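Local coordinates for protein metagenomic carboxyl esterase MGS0156 (Uncultured organism, PDB 5D8M) that probably hydrolyses carboxylic ester bonds as a carboxyl esterase, at residues Ala28-Phe37 against Ile285-Tyr294. Sequence-based numbering, arbitrary orientation.
Sequences AGIQDGRGRF and IIPGGTLLGY
Arg34 lays its side chain across Leu291, Leu292 and Gly293. CB lies near the backbone O of Leu292. Arg34 CG packs 3.8 Å from Gly293 CA. Arg34 CD touches Leu291 CD2 and comes to the edge of the Tyr294 ring, 4.1 Å from Tyr294 CE1. The chain then bends at chi3 (-68°), which brings the guanidinium back to Asp32 of its own segment. The grip is side-on: Arg34 NE donates to Asp32 OD1, and Arg34 NH2 donates to the syn lone pair of Asp32 OD2 at 2.7 Å, as part of a salt bridge. NH2 also donates to Ala68 O, and NH1 makes a weak hydrogen bond to Leu67 O. Asp32 OD1 accepts from Arg34 N as well, closing an Asx turn at the start of helix 34-48. A leucine in place of Arg34 would probably leave the Asp32 carboxylate without its charged mate and freer to turn. The backbones join as parallel strands: Gln31 N donates to Gly289 O, Leu291 N to Gln31 O (2.8 Å), and Gly33 N to Leu291 O. Strand 31-32 is thereby added to the outer side of 290-293, at one edge of the chain's parallel sheet. The order of the parallel strands is consistent with an alpha/beta-hydrolase fold. Just before the strand, Ile30 reaches over the type II turn Ile286 to Gly289. Ile30 CD1 sits 3.3 Å from Ile286 O, and its CG2 meets Leu291 CB. On the helix side, Leu292 CB makes a CH-pi contact over one face of the Phe37 ring, 4.2 Å from its centroid. A water donates to both Arg34 O and Leu292 O.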
# COMPACT_ATOMS: atom_id res chain seq x y z
N ALA A 28 19.78 1.65 4.02
CA ALA A 28 19.27 0.74 3.00
C ALA A 28 18.97 1.48 1.70
O ALA A 28 18.10 1.07 0.92
CB ALA A 28 18.03 0.03 3.50
N GLY A 29 19.68 2.58 1.47
CA GLY A 29 19.57 3.33 0.23
C GLY A 29 18.26 4.07 0.02
O GLY A 29 17.86 4.33 -1.11
N ILE A 30 17.59 4.43 1.10
CA ILE A 30 16.29 5.09 0.97
C ILE A 30 16.45 6.59 0.88
O ILE A 30 17.11 7.17 1.73
CB ILE A 30 15.36 4.76 2.14
CG1 ILE A 30 15.20 3.25 2.29
CG2 ILE A 30 13.99 5.39 1.95
CD1 ILE A 30 14.67 2.62 1.08
N GLN A 31 15.83 7.20 -0.13
CA GLN A 31 15.79 8.65 -0.24
C GLN A 31 14.67 9.20 0.63
O GLN A 31 13.55 8.69 0.60
CB GLN A 31 15.57 9.09 -1.69
CG GLN A 31 16.57 8.54 -2.68
CD GLN A 31 16.27 9.00 -4.11
OE1 GLN A 31 15.59 10.01 -4.34
NE2 GLN A 31 16.78 8.24 -5.08
N ASP A 32 14.98 10.24 1.40
CA ASP A 32 14.00 10.82 2.32
C ASP A 32 13.16 11.90 1.64
O ASP A 32 13.61 13.03 1.52
CB ASP A 32 14.71 11.39 3.56
CG ASP A 32 13.75 11.63 4.73
OD1 ASP A 32 12.52 11.71 4.49
OD2 ASP A 32 14.22 11.73 5.88
N GLY A 33 11.95 11.59 1.22
CA GLY A 33 11.13 12.60 0.58
C GLY A 33 9.98 13.10 1.43
O GLY A 33 9.01 13.68 0.90
N ARG A 34 10.07 12.84 2.74
CA ARG A 34 8.99 13.13 3.68
C ARG A 34 8.60 14.60 3.72
O ARG A 34 7.42 14.93 3.90
CB ARG A 34 9.37 12.70 5.10
CG ARG A 34 9.37 11.20 5.30
CD ARG A 34 9.82 10.85 6.70
NE ARG A 34 11.23 11.16 6.92
CZ ARG A 34 11.74 11.41 8.12
NH1 ARG A 34 10.94 11.40 9.19
NH2 ARG A 34 13.04 11.67 8.26
N GLY A 35 9.60 15.47 3.62
CA GLY A 35 9.39 16.90 3.71
C GLY A 35 8.63 17.45 2.51
O GLY A 35 7.69 18.21 2.67
N ARG A 36 9.04 17.07 1.31
CA ARG A 36 8.38 17.57 0.12
C ARG A 36 6.97 16.96 -0.00
O ARG A 36 6.01 17.65 -0.39
CB ARG A 36 9.21 17.28 -1.14
CG ARG A 36 8.59 17.79 -2.45
CD ARG A 36 8.28 19.28 -2.43
NE ARG A 36 7.75 19.73 -3.71
CZ ARG A 36 7.31 20.96 -3.95
NH1 ARG A 36 7.34 21.89 -2.99
NH2 ARG A 36 6.85 21.28 -5.16
N PHE A 37 6.83 15.70 0.37
CA PHE A 37 5.50 15.09 0.30
C PHE A 37 4.52 15.79 1.26
O PHE A 37 3.38 16.07 0.87
CB PHE A 37 5.57 13.59 0.57
CG PHE A 37 4.26 12.88 0.35
CD1 PHE A 37 3.83 12.55 -0.93
CD2 PHE A 37 3.44 12.58 1.42
CE1 PHE A 37 2.60 11.91 -1.13
CE2 PHE A 37 2.21 11.94 1.24
CZ PHE A 37 1.79 11.60 -0.05
N ILE A 285 8.45 -0.61 3.64
CA ILE A 285 9.22 0.33 2.85
C ILE A 285 10.07 -0.41 1.84
O ILE A 285 10.89 -1.27 2.20
CB ILE A 285 10.08 1.22 3.77
CG1 ILE A 285 9.14 2.02 4.70
CG2 ILE A 285 10.96 2.17 2.92
CD1 ILE A 285 9.85 2.69 5.87
N ILE A 286 9.88 -0.08 0.57
CA ILE A 286 10.66 -0.68 -0.51
C ILE A 286 12.12 -0.18 -0.45
O ILE A 286 12.38 1.01 -0.59
CB ILE A 286 10.05 -0.35 -1.89
CG1 ILE A 286 8.58 -0.83 -1.96
CG2 ILE A 286 10.96 -0.89 -3.02
CD1 ILE A 286 7.80 -0.37 -3.27
N PRO A 287 13.08 -1.11 -0.26
CA PRO A 287 14.47 -0.67 -0.14
C PRO A 287 14.97 -0.07 -1.47
O PRO A 287 14.53 -0.50 -2.53
CB PRO A 287 15.23 -1.96 0.23
CG PRO A 287 14.35 -3.08 -0.23
CD PRO A 287 12.92 -2.56 -0.08
N GLY A 288 15.84 0.93 -1.38
CA GLY A 288 16.36 1.62 -2.56
C GLY A 288 15.38 2.64 -3.14
O GLY A 288 15.68 3.29 -4.13
N GLY A 289 14.20 2.76 -2.53
CA GLY A 289 13.21 3.71 -2.99
C GLY A 289 13.21 5.06 -2.28
O GLY A 289 14.21 5.47 -1.68
N THR A 290 12.10 5.76 -2.39
CA THR A 290 11.87 7.02 -1.71
C THR A 290 10.85 6.83 -0.61
O THR A 290 9.81 6.25 -0.85
CB THR A 290 11.38 8.12 -2.68
OG1 THR A 290 12.46 8.48 -3.53
CG2 THR A 290 10.87 9.37 -1.94
N LEU A 291 11.15 7.29 0.60
CA LEU A 291 10.17 7.29 1.69
C LEU A 291 9.37 8.60 1.65
O LEU A 291 9.94 9.69 1.78
CB LEU A 291 10.85 7.14 3.05
CG LEU A 291 9.96 7.27 4.29
CD1 LEU A 291 8.86 6.19 4.31
CD2 LEU A 291 10.85 7.18 5.54
N LEU A 292 8.06 8.47 1.44
CA LEU A 292 7.20 9.62 1.36
C LEU A 292 6.65 9.99 2.73
O LEU A 292 6.30 11.14 2.96
CB LEU A 292 6.03 9.35 0.39
CG LEU A 292 6.38 9.04 -1.05
CD1 LEU A 292 5.10 8.80 -1.83
CD2 LEU A 292 7.21 10.17 -1.64
N GLY A 293 6.55 9.03 3.65
CA GLY A 293 6.07 9.34 4.98
C GLY A 293 5.15 8.33 5.61
O GLY A 293 5.07 7.15 5.20
N TYR A 294 4.46 8.79 6.64
CA TYR A 294 3.70 7.92 7.51
C TYR A 294 2.28 8.46 7.74
O TYR A 294 2.06 9.21 8.67
CB TYR A 294 4.42 7.74 8.86
CG TYR A 294 5.83 7.18 8.76
CD1 TYR A 294 6.92 8.03 8.51
CD2 TYR A 294 6.08 5.81 8.89
CE1 TYR A 294 8.20 7.54 8.41
CE2 TYR A 294 7.39 5.30 8.79
CZ TYR A 294 8.44 6.18 8.55
OH TYR A 294 9.72 5.73 8.45
O HOH W 1 5.66 12.92 5.16